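Local coordinates for protein trichothecene 15-O-acetyltransferase TRI3 (Fusarium sporotrichioides, PDB 3FP0) that transfers an acetyl group to the 15-hydroxyl of trichothecene intermediates on the pathway to mycotoxins such as T-2 toxin, at residues A[49-54]-A[469-474]; A[141-146]-A[276-281]; A[474-479]-A[491-496]. One frame throughout, in Å; residues are numbered along the deposited sequence. Where two conformers were deposited one is given.

Contact 1 (A[49-54]-A[469-474]). With FP0 ((3alpha)-15-hydroxy-12,13-epoxytrichothec-9-en-3-yl acetate), chain C.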
loop_
_atom_site.group_PDB
_atom_site.type_symbol
_atom_site.label_atom_id
_atom_site.label_comp_id
_atom_site.label_asym_id
_atom_site.label_seq_id
_atom_site.Cartn_x
_atom_site.Cartn_y
_atom_site.Cartn_z
ATOM N N ALA A 49 -2.019 -11.484 9.723
ATOM C CA ALA A 49 -2.249 -10.732 8.468
ATOM C C ALA A 49 -2.634 -9.256 8.598
ATOM O O ALA A 49 -3.232 -8.702 7.675
ATOM C CB ALA A 49 -3.248 -11.485 7.547
ATOM N N LEU A 50 -2.226 -8.591 9.682
ATOM C CA LEU A 50 -2.509 -7.145 9.807
ATOM C C LEU A 50 -1.701 -6.422 8.722
ATOM O O LEU A 50 -0.568 -6.796 8.457
ATOM C CB LEU A 50 -2.099 -6.595 11.191
ATOM C CG LEU A 50 -2.122 -5.068 11.437
ATOM C CD1 LEU A 50 -3.512 -4.411 11.247
ATOM C CD2 LEU A 50 -1.551 -4.705 12.820
ATOM N N TYR A 51 -2.326 -5.440 8.077
ATOM C CA TYR A 51 -1.722 -4.703 6.970
ATOM C C TYR A 51 -1.368 -5.524 5.697
ATOM O O TYR A 51 -0.773 -4.955 4.768
ATOM C CB TYR A 51 -0.486 -3.924 7.488
ATOM C CG TYR A 51 -0.816 -2.891 8.584
ATOM C CD1 TYR A 51 -2.043 -2.181 8.566
ATOM C CD2 TYR A 51 0.103 -2.602 9.598
ATOM C CE1 TYR A 51 -2.361 -1.223 9.591
ATOM C CE2 TYR A 51 -0.184 -1.652 10.603
ATOM C CZ TYR A 51 -1.394 -0.960 10.585
ATOM O OH TYR A 51 -1.662 -0.033 11.553
ATOM N N ASP A 52 -1.808 -6.780 5.586
ATOM C CA ASP A 52 -1.631 -7.535 4.336
ATOM C C ASP A 52 -2.218 -6.698 3.196
ATOM O O ASP A 52 -3.261 -6.004 3.365
ATOM C CB ASP A 52 -2.386 -8.895 4.360
ATOM C CG ASP A 52 -1.549 -10.065 4.885
ATOM O OD1 ASP A 52 -0.487 -9.866 5.554
ATOM O OD2 ASP A 52 -1.964 -11.216 4.596
ATOM N N LEU A 53 -1.552 -6.740 2.041
ATOM C CA LEU A 53 -1.988 -5.966 0.871
ATOM C C LEU A 53 -2.823 -6.865 -0.007
ATOM O O LEU A 53 -2.427 -8.014 -0.262
ATOM C CB LEU A 53 -0.766 -5.444 0.071
ATOM C CG LEU A 53 0.222 -4.632 0.889
ATOM C CD1 LEU A 53 1.518 -4.263 0.110
ATOM C CD2 LEU A 53 -0.505 -3.359 1.350
ATOM N N TYR A 54 -3.964 -6.346 -0.457
ATOM C CA TYR A 54 -4.765 -6.999 -1.481
ATOM C C TYR A 54 -4.974 -6.011 -2.636
ATOM O O TYR A 54 -5.429 -4.875 -2.418
ATOM C CB TYR A 54 -6.117 -7.418 -0.922
ATOM C CG TYR A 54 -6.076 -8.600 -0.004
ATOM C CD1 TYR A 54 -6.298 -9.901 -0.503
ATOM C CD2 TYR A 54 -5.819 -8.432 1.363
ATOM C CE1 TYR A 54 -6.319 -11.010 0.370
ATOM C CE2 TYR A 54 -5.825 -9.505 2.236
ATOM C CZ TYR A 54 -6.069 -10.792 1.738
ATOM O OH TYR A 54 -6.106 -11.869 2.586
ATOM N N VAL A 469 -6.256 -2.989 2.163
ATOM C CA VAL A 469 -5.308 -3.398 3.227
ATOM C C VAL A 469 -6.097 -3.928 4.427
ATOM O O VAL A 469 -7.166 -3.389 4.752
ATOM C CB VAL A 469 -4.375 -2.223 3.613
ATOM C CG1 VAL A 469 -3.357 -2.576 4.714
ATOM C CG2 VAL A 469 -3.654 -1.694 2.354
ATOM N N ASN A 470 -5.586 -4.975 5.068
ATOM C CA ASN A 470 -6.287 -5.516 6.255
ATOM C C ASN A 470 -6.192 -4.551 7.425
ATOM O O ASN A 470 -5.092 -4.159 7.778
ATOM C CB ASN A 470 -5.675 -6.827 6.659
ATOM C CG ASN A 470 -6.174 -7.969 5.826
ATOM O OD1 ASN A 470 -7.175 -7.861 5.051
ATOM N ND2 ASN A 470 -5.492 -9.089 5.967
ATOM N N GLN A 471 -7.336 -4.148 7.998
ATOM C CA GLN A 471 -7.289 -3.319 9.219
ATOM C C GLN A 471 -7.763 -4.083 10.444
ATOM O O GLN A 471 -8.921 -4.507 10.492
ATOM C CB GLN A 471 -8.123 -2.042 9.098
ATOM C CG GLN A 471 -8.164 -1.233 10.414
ATOM C CD GLN A 471 -6.818 -0.555 10.735
ATOM O OE1 GLN A 471 -5.899 -1.202 11.219
ATOM N NE2 GLN A 471 -6.742 0.752 10.534
ATOM N N SER A 472 -6.866 -4.230 11.415
ATOM C CA SER A 472 -7.191 -4.881 12.678
ATOM C C SER A 472 -6.885 -3.963 13.871
ATOM O O SER A 472 -6.874 -4.417 15.015
ATOM C CB SER A 472 -6.414 -6.201 12.804
ATOM O OG SER A 472 -7.167 -7.240 12.195
ATOM N N LEU A 473 -6.560 -2.704 13.594
ATOM C CA LEU A 473 -6.433 -1.686 14.621
ATOM C C LEU A 473 -7.646 -0.784 14.546
ATOM O O LEU A 473 -8.330 -0.757 13.524
ATOM C CB LEU A 473 -5.111 -0.903 14.473
ATOM C CG LEU A 473 -3.831 -1.659 14.883
ATOM C CD1 LEU A 473 -2.657 -0.700 14.940
ATOM C CD2 LEU A 473 -3.951 -2.402 16.205
ATOM N N PRO A 474 -7.958 -0.051 15.637
ATOM C CA PRO A 474 -9.279 0.600 15.668
ATOM C C PRO A 474 -9.345 2.014 15.127
ATOM O O PRO A 474 -10.128 2.825 15.622
ATOM C CB PRO A 474 -9.594 0.591 17.169
ATOM C CG PRO A 474 -8.193 0.881 17.779
ATOM C CD PRO A 474 -7.232 0.118 16.916
HETATM C C2 FP0 C . 2.424 2.680 9.261
HETATM C C6 FP0 C . 1.183 2.417 6.597
HETATM C C5 FP0 C . 2.732 2.455 6.849
HETATM C C4 FP0 C . 3.217 3.860 7.233
HETATM C C3 FP0 C . 3.102 3.973 8.780
HETATM C C11 FP0 C . 0.417 3.025 7.798
HETATM C C10 FP0 C . -1.072 2.621 7.784
HETATM C C9 FP0 C . -1.567 1.600 7.027
HETATM C C8 FP0 C . -0.726 0.824 6.044
HETATM C C12 FP0 C . 3.018 1.769 8.202
HETATM C C13 FP0 C . 3.028 0.281 8.391
HETATM O O4 FP0 C . 3.904 6.556 8.536
HETATM C C17 FP0 C . 2.788 6.405 9.026
HETATM C C18 FP0 C . 1.817 7.481 9.438
HETATM O O3 FP0 C . 2.329 5.083 9.227
HETATM O O2 FP0 C . 4.240 1.086 8.470
HETATM O O1 FP0 C . 0.987 2.712 9.097
HETATM C C14 FP0 C . 3.578 1.967 5.650
HETATM C C7 FP0 C . 0.740 0.946 6.427
HETATM C C15 FP0 C . 0.862 3.305 5.390
HETATM O O12 FP0 C . 0.955 2.636 4.119
HETATM C C16 FP0 C . -3.010 1.206 7.121
#
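A49 O receives the side-chain amide of N470, with ND2 2.9 Å away and the oxygen lying in the amide plane. D52 N reaches the same A49 oxygen from the other face of its carbonyl, closing a type II turn over residues 49-52 that starts at A49, the C-prime residue of the Schellman motif ending the helix. At the second turn position L50 turns its CG anti to the backbone N (chi1 171°), which lays CD1 against S472, 3.4 Å from its N, a buried amide with no hydrogen-bond partner in the model, while CD2 packs loosely on L473. Y51, at positive phi, gives its N to N470 O at 3.1 Å. Its ring is sandwiched: L50 CG stands over the centre of one face, C8 of the bound trichothecene lies toward the rim of the other, and V469 CG1 sits at the edge. Y51 CE1 comes within 3.5 Å of the ligand methyl C16, and the hydroxyl bonds to that of Y475. D52 O accepts N470 N at 3.1 Å. L53 and V469 form an antiparallel non-hydrogen-bonded pair, L53 CD2 lying 3.7 Å from V469 CG2, and Y54 brings CE2 to 3.5 Å from N470 OD1, an atom also bonded to W138. Here an antiparallel strand pair opens into turn and loop, forming a wall of the trichothecene pocket.

Contact 2 (A[141-146]-A[276-281]). With GLC (alpha-D-glucopyranose), chain B.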
loop_
_atom_site.group_PDB
_atom_site.type_symbol
_atom_site.label_atom_id
_atom_site.label_comp_id
_atom_site.label_asym_id
_atom_site.label_seq_id
_atom_site.Cartn_x
_atom_site.Cartn_y
_atom_site.Cartn_z
ATOM N N MET A 141 -11.751 -14.874 2.357
ATOM C CA MET A 141 -10.471 -15.277 2.925
ATOM C C MET A 141 -10.306 -14.705 4.310
ATOM O O MET A 141 -9.835 -15.387 5.252
ATOM C CB MET A 141 -9.316 -14.849 2.002
ATOM C CG MET A 141 -9.225 -15.624 0.657
ATOM S SD MET A 141 -8.035 -14.822 -0.471
ATOM C CE MET A 141 -6.455 -15.064 0.397
ATOM N N GLU A 142 -10.735 -13.459 4.490
ATOM C CA GLU A 142 -10.604 -12.888 5.838
ATOM C C GLU A 142 -11.582 -13.464 6.874
ATOM O O GLU A 142 -11.229 -13.625 8.054
ATOM C CB GLU A 142 -10.592 -11.365 5.795
ATOM C CG GLU A 142 -9.330 -10.838 5.048
ATOM C CD GLU A 142 -8.039 -11.260 5.694
ATOM O OE1 GLU A 142 -7.997 -11.419 6.941
ATOM O OE2 GLU A 142 -7.053 -11.443 4.958
ATOM N N GLU A 143 -12.792 -13.774 6.424
ATOM C CA GLU A 143 -13.778 -14.494 7.255
ATOM C C GLU A 143 -13.261 -15.879 7.677
ATOM O O GLU A 143 -13.442 -16.296 8.818
ATOM C CB GLU A 143 -15.141 -14.588 6.528
ATOM C CG GLU A 143 -15.909 -13.286 6.655
ATOM C CD GLU A 143 -16.887 -13.022 5.541
ATOM O OE1 GLU A 143 -17.330 -13.990 4.872
ATOM O OE2 GLU A 143 -17.203 -11.822 5.334
ATOM N N GLY A 144 -12.604 -16.562 6.760
ATOM C CA GLY A 144 -12.028 -17.887 7.020
ATOM C C GLY A 144 -10.821 -17.936 7.944
ATOM O O GLY A 144 -10.624 -18.928 8.669
ATOM N N ARG A 145 -10.012 -16.868 7.905
ATOM C CA ARG A 145 -8.744 -16.797 8.599
ATOM C C ARG A 145 -8.869 -17.171 10.079
ATOM O O ARG A 145 -8.160 -18.050 10.566
ATOM C CB ARG A 145 -8.134 -15.403 8.443
ATOM C CG ARG A 145 -6.825 -15.227 9.214
ATOM C CD ARG A 145 -6.177 -13.867 8.990
ATOM N NE ARG A 145 -6.039 -13.552 7.564
ATOM C CZ ARG A 145 -5.161 -14.104 6.721
ATOM N NH1 ARG A 145 -4.289 -15.041 7.128
ATOM N NH2 ARG A 145 -5.150 -13.704 5.454
ATOM N N ALA A 146 -9.742 -16.453 10.775
ATOM C CA ALA A 146 -10.175 -16.763 12.131
ATOM C C ALA A 146 -10.185 -18.269 12.466
ATOM O O ALA A 146 -9.276 -18.814 13.135
ATOM C CB ALA A 146 -11.593 -16.194 12.309
ATOM N N LEU A 276 -13.445 -8.405 12.124
ATOM C CA LEU A 276 -12.994 -8.578 10.741
ATOM C C LEU A 276 -12.592 -7.290 10.057
ATOM O O LEU A 276 -13.222 -6.253 10.292
ATOM C CB LEU A 276 -14.063 -9.301 9.899
ATOM C CG LEU A 276 -14.323 -10.743 10.336
ATOM C CD1 LEU A 276 -15.639 -11.199 9.799
ATOM C CD2 LEU A 276 -13.234 -11.628 9.818
ATOM N N PRO A 277 -11.531 -7.363 9.216
ATOM C CA PRO A 277 -11.098 -6.253 8.332
ATOM C C PRO A 277 -12.132 -6.020 7.248
ATOM O O PRO A 277 -12.658 -6.983 6.670
ATOM C CB PRO A 277 -9.781 -6.773 7.713
ATOM C CG PRO A 277 -9.937 -8.294 7.782
ATOM C CD PRO A 277 -10.687 -8.574 9.034
ATOM N N ARG A 278 -12.460 -4.753 7.018
ATOM C CA ARG A 278 -13.475 -4.386 6.059
ATOM C C ARG A 278 -13.012 -3.164 5.275
ATOM O O ARG A 278 -12.106 -2.462 5.687
ATOM C CB ARG A 278 -14.816 -4.057 6.748
ATOM C CG ARG A 278 -15.491 -5.187 7.573
ATOM C CD ARG A 278 -15.877 -6.376 6.703
ATOM N NE ARG A 278 -16.533 -7.425 7.484
ATOM C CZ ARG A 278 -16.910 -8.604 6.986
ATOM N NH1 ARG A 278 -16.690 -8.892 5.701
ATOM N NH2 ARG A 278 -17.504 -9.504 7.773
ATOM N N CYS A 279 -13.711 -2.859 4.189
ATOM C CA CYS A 279 -13.372 -1.708 3.366
ATOM C C CYS A 279 -14.658 -1.172 2.704
ATOM O O CYS A 279 -15.499 -1.950 2.272
ATOM C CB CYS A 279 -12.323 -2.106 2.336
ATOM S SG CYS A 279 -11.749 -0.815 1.215
ATOM N N VAL A 280 -14.816 0.154 2.710
ATOM C CA VAL A 280 -15.855 0.865 1.950
ATOM C C VAL A 280 -15.122 1.685 0.876
ATOM O O VAL A 280 -14.081 2.262 1.157
ATOM C CB VAL A 280 -16.662 1.823 2.872
ATOM C CG1 VAL A 280 -17.868 2.447 2.131
ATOM C CG2 VAL A 280 -17.111 1.099 4.136
ATOM N N ILE A 281 -15.665 1.718 -0.335
ATOM C CA ILE A 281 -14.972 2.314 -1.486
ATOM C C ILE A 281 -15.916 3.325 -2.139
ATOM O O ILE A 281 -17.162 3.094 -2.226
ATOM C CB ILE A 281 -14.618 1.216 -2.538
ATOM C CG1 ILE A 281 -13.715 0.112 -1.953
ATOM C CG2 ILE A 281 -13.989 1.834 -3.837
ATOM C CD1 ILE A 281 -13.672 -1.148 -2.858
HETATM C C1 GLC B . -20.873 5.544 -5.715
HETATM C C2 GLC B . -21.320 4.134 -6.189
HETATM C C3 GLC B . -21.455 3.104 -5.061
HETATM C C4 GLC B . -20.414 3.414 -3.996
HETATM C C5 GLC B . -20.907 4.706 -3.367
HETATM C C6 GLC B . -20.088 5.080 -2.148
HETATM O O2 GLC B . -22.533 4.161 -6.940
HETATM O O3 GLC B . -21.258 1.827 -5.611
HETATM O O4 GLC B . -20.231 2.350 -3.079
HETATM O O5 GLC B . -20.955 5.782 -4.300
HETATM O O6 GLC B . -20.908 4.743 -1.060
#
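Helix 134-147 meets the start of strand 277-283, an outermost strand of the five-stranded sheet, through E142 and E143 on one side and L276, P277 and R278 on the other. L276 branches over the helix backbone: CD2 rests 3.3 Å from E142 O, and CD1 lies 3.8 Å from E143 CG, where the two side chains cross at about a right angle. The ring of P277 presses its CG on the aliphatic part of E142, 3.7 Å from CB. Bent back at chi2 (-60°), the E142 chain carries its carboxylate past the proline to R145, one turn along the helix. R145 grips it side-on, NE to OE1 and NH2 to OE2 at 3.0 Å, both on the syn side. E142 OE2 is also bonded by Y54 and N470, a set of donors that would stabilise a buried negative charge. Toward the surface, E143 extends beyond CG to place OE2 at the edge of the R278 guanidinium, 3.0 Å from NH1; a longer, weak bond from NH2 shares that oxygen, and the two planes stand 61° apart. NE of R278 is salt-bridged to D495, so the arginine lies between two carboxylates. The start of an edge strand thus abuts the flank of helix 134-147, with apolar packing by L276 and P277 and a salt bridge on the solvent side, joining the helix to the five-stranded sheet.

Contact 3 (A[474-479]-A[491-496]). With FP0 ((3alpha)-15-hydroxy-12,13-epoxytrichothec-9-en-3-yl acetate), chain C.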
loop_
_atom_site.group_PDB
_atom_site.type_symbol
_atom_site.label_atom_id
_atom_site.label_comp_id
_atom_site.label_asym_id
_atom_site.label_seq_id
_atom_site.Cartn_x
_atom_site.Cartn_y
_atom_site.Cartn_z
ATOM N N PRO A 474 -7.958 -0.051 15.637
ATOM C CA PRO A 474 -9.279 0.600 15.668
ATOM C C PRO A 474 -9.345 2.014 15.127
ATOM O O PRO A 474 -10.128 2.825 15.622
ATOM C CB PRO A 474 -9.594 0.591 17.169
ATOM C CG PRO A 474 -8.193 0.881 17.779
ATOM C CD PRO A 474 -7.232 0.118 16.916
ATOM N N TYR A 475 -8.528 2.320 14.113
ATOM C CA TYR A 475 -8.599 3.618 13.447
ATOM C C TYR A 475 -9.075 3.493 11.990
ATOM O O TYR A 475 -8.891 2.464 11.335
ATOM C CB TYR A 475 -7.267 4.384 13.524
ATOM C CG TYR A 475 -6.091 3.777 12.758
ATOM C CD1 TYR A 475 -5.721 4.287 11.502
ATOM C CD2 TYR A 475 -5.347 2.715 13.307
ATOM C CE1 TYR A 475 -4.621 3.750 10.791
ATOM C CE2 TYR A 475 -4.258 2.151 12.611
ATOM C CZ TYR A 475 -3.890 2.695 11.353
ATOM O OH TYR A 475 -2.816 2.159 10.677
ATOM N N LEU A 476 -9.663 4.565 11.493
ATOM C CA LEU A 476 -9.994 4.638 10.077
ATOM C C LEU A 476 -8.765 5.054 9.289
ATOM O O LEU A 476 -8.055 5.994 9.688
ATOM C CB LEU A 476 -11.170 5.568 9.826
ATOM C CG LEU A 476 -12.488 5.212 10.537
ATOM C CD1 LEU A 476 -13.570 6.158 10.058
ATOM C CD2 LEU A 476 -12.884 3.769 10.264
ATOM N N ALA A 477 -8.479 4.314 8.215
ATOM C CA ALA A 477 -7.423 4.738 7.283
ATOM C C ALA A 477 -8.049 4.981 5.945
ATOM O O ALA A 477 -8.781 4.122 5.429
ATOM C CB ALA A 477 -6.299 3.674 7.163
ATOM N N ILE A 478 -7.750 6.140 5.371
ATOM C CA ILE A 478 -8.337 6.575 4.122
ATOM C C ILE A 478 -7.250 6.624 3.066
ATOM O O ILE A 478 -6.217 7.263 3.269
ATOM C CB ILE A 478 -9.052 7.972 4.241
ATOM C CG1 ILE A 478 -10.129 7.976 5.333
ATOM C CG2 ILE A 478 -9.663 8.374 2.890
ATOM C CD1 ILE A 478 -9.669 8.496 6.631
ATOM N N ARG A 479 -7.494 5.931 1.947
ATOM C CA ARG A 479 -6.511 5.806 0.889
ATOM C C ARG A 479 -7.049 6.352 -0.416
ATOM O O ARG A 479 -8.137 5.975 -0.867
ATOM C CB ARG A 479 -6.139 4.339 0.728
ATOM C CG ARG A 479 -4.932 4.059 -0.095
ATOM C CD ARG A 479 -4.607 2.573 0.129
ATOM N NE ARG A 479 -3.197 2.408 -0.077
ATOM C CZ ARG A 479 -2.302 2.013 0.818
ATOM N NH1 ARG A 479 -1.074 1.958 0.403
ATOM N NH2 ARG A 479 -2.603 1.651 2.070
ATOM N N ILE A 491 -11.972 3.410 2.648
ATOM C CA ILE A 491 -11.674 3.468 4.065
ATOM C C ILE A 491 -11.617 2.033 4.569
ATOM O O ILE A 491 -12.547 1.255 4.366
ATOM C CB ILE A 491 -12.700 4.273 4.903
ATOM C CG1 ILE A 491 -12.898 5.684 4.342
ATOM C CG2 ILE A 491 -12.293 4.283 6.393
ATOM C CD1 ILE A 491 -13.691 6.670 5.258
ATOM N N ILE A 492 -10.478 1.669 5.163
ATOM C CA ILE A 492 -10.356 0.401 5.894
ATOM C C ILE A 492 -10.676 0.581 7.383
ATOM O O ILE A 492 -10.398 1.609 7.987
ATOM C CB ILE A 492 -8.984 -0.308 5.648
ATOM C CG1 ILE A 492 -7.818 0.446 6.353
ATOM C CG2 ILE A 492 -8.798 -0.508 4.106
ATOM C CD1 ILE A 492 -6.373 -0.158 6.092
ATOM N N TYR A 493 -11.301 -0.424 7.953
ATOM C CA TYR A 493 -11.773 -0.356 9.336
ATOM C C TYR A 493 -11.958 -1.777 9.767
ATOM O O TYR A 493 -12.154 -2.679 8.917
ATOM C CB TYR A 493 -13.094 0.475 9.469
ATOM C CG TYR A 493 -14.334 -0.171 8.921
ATOM C CD1 TYR A 493 -15.245 -0.828 9.759
ATOM C CD2 TYR A 493 -14.592 -0.161 7.534
ATOM C CE1 TYR A 493 -16.409 -1.439 9.217
ATOM C CE2 TYR A 493 -15.698 -0.748 7.006
ATOM C CZ TYR A 493 -16.614 -1.381 7.845
ATOM O OH TYR A 493 -17.715 -1.985 7.272
ATOM N N ASN A 494 -11.829 -2.006 11.067
ATOM C CA ASN A 494 -12.181 -3.297 11.633
ATOM C C ASN A 494 -13.618 -3.281 12.149
ATOM O O ASN A 494 -14.004 -2.335 12.857
ATOM C CB ASN A 494 -11.188 -3.691 12.737
ATOM C CG ASN A 494 -11.298 -5.135 13.081
ATOM O OD1 ASN A 494 -12.147 -5.501 13.866
ATOM N ND2 ASN A 494 -10.486 -5.979 12.439
ATOM N N ASP A 495 -14.426 -4.283 11.777
ATOM C CA ASP A 495 -15.889 -4.206 12.113
ATOM C C ASP A 495 -16.318 -4.481 13.577
ATOM O O ASP A 495 -17.501 -4.445 13.884
ATOM C CB ASP A 495 -16.790 -4.944 11.105
ATOM C CG ASP A 495 -16.655 -6.447 11.175
ATOM O OD1 ASP A 495 -16.034 -6.992 12.112
ATOM O OD2 ASP A 495 -17.176 -7.108 10.274
ATOM N N ALA A 496 -15.361 -4.735 14.471
ATOM C CA ALA A 496 -15.603 -4.666 15.920
ATOM C C ALA A 496 -15.678 -3.198 16.345
ATOM O O ALA A 496 -16.374 -2.853 17.315
ATOM C CB ALA A 496 -14.505 -5.350 16.678
HETATM C C2 FP0 C . 2.424 2.680 9.261
HETATM C C6 FP0 C . 1.183 2.417 6.597
HETATM C C5 FP0 C . 2.732 2.455 6.849
HETATM C C4 FP0 C . 3.217 3.860 7.233
HETATM C C3 FP0 C . 3.102 3.973 8.780
HETATM C C11 FP0 C . 0.417 3.025 7.798
HETATM C C10 FP0 C . -1.072 2.621 7.784
HETATM C C9 FP0 C . -1.567 1.600 7.027
HETATM C C8 FP0 C . -0.726 0.824 6.044
HETATM C C12 FP0 C . 3.018 1.769 8.202
HETATM C C13 FP0 C . 3.028 0.281 8.391
HETATM O O4 FP0 C . 3.904 6.556 8.536
HETATM C C17 FP0 C . 2.788 6.405 9.026
HETATM C C18 FP0 C . 1.817 7.481 9.438
HETATM O O3 FP0 C . 2.329 5.083 9.227
HETATM O O2 FP0 C . 4.240 1.086 8.470
HETATM O O1 FP0 C . 0.987 2.712 9.097
HETATM C C14 FP0 C . 3.578 1.967 5.650
HETATM C C7 FP0 C . 0.740 0.946 6.427
HETATM C C15 FP0 C . 0.862 3.305 5.390
HETATM O O12 FP0 C . 0.955 2.636 4.119
HETATM C C16 FP0 C . -3.010 1.206 7.121
HETATM O O HOH W 1 -10.934 0.026 12.623
#
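The two legs of the hairpin formed by strands 477-483 and 486-494 interlock through small bumps on both faces. On the face bearing I478 and I491, L476 projects toward the other leg. Its CD2 lies in the notch between the side chains of I491 and Y493, 3.4 Å from Y493 CB and also against I491 CG2, while L476 CB rests on that same CG2. Next along, I478 and I491 run side by side and point the same way, their CG1 atoms 3.7 Å apart. Helix 500-516 covers this ridge, with Y506 on L476 and V503 and L507 on I491.

On the other face A477 offers just its CB, and I492 fills the hollow beside it: with CG1 placed between the backbone N and the carbonyl carbon (chi1 71°), CG1 lies 3.7 Å from that CB. CD1 goes on toward the bound trichothecene, stopping 3.8 Å from its methyl C16. Y475, on the same side as A477, reaches past them so that its OH, hydrogen-bonded to Y51, stands 3.4 Å from ligand atom C10.

Between the faces, A477 and I492 form the hydrogen-bonded pair. I492 N to A477 O is the firmer bond, at 3.0 Å; the return bond, A477 N to I492 O, is weak. Beyond it the legs diverge, and a water accepts from N494 N at 2.7 Å while giving a weak bond to Y475 O.

Chemically, the hairpin meets the cyclohexene end of the substrate with hydrocarbon and a tyrosine oxygen close to carbon atoms, consistent with recognition of this end, on the hairpin side, largely by shape and apolar contact.

Overall arrangement
Contacts 1 and 3 lie about 9 Å apart between centres, share P474 and both touch the bound trichothecene; Y51 OH and Y475 OH, 2.6 Å apart, tie them together beside it, and each of these tyrosine side chains is about 10 Å from that of H414, a substrate-binding residue. Contact 2 lies on the side of contact 1 away from the ligand, also about 9 Å between centres, joined to it where E142 OE2 lies 2.6 Å from Y54 OH. It reaches contact 3 through the sheet, strands 277-283 and 486-494 being neighbours with V280 O 2.8 Å from I491 N. Residues 469-474 thus run between the helix-strand junction of contact 2 and the substrate pocket.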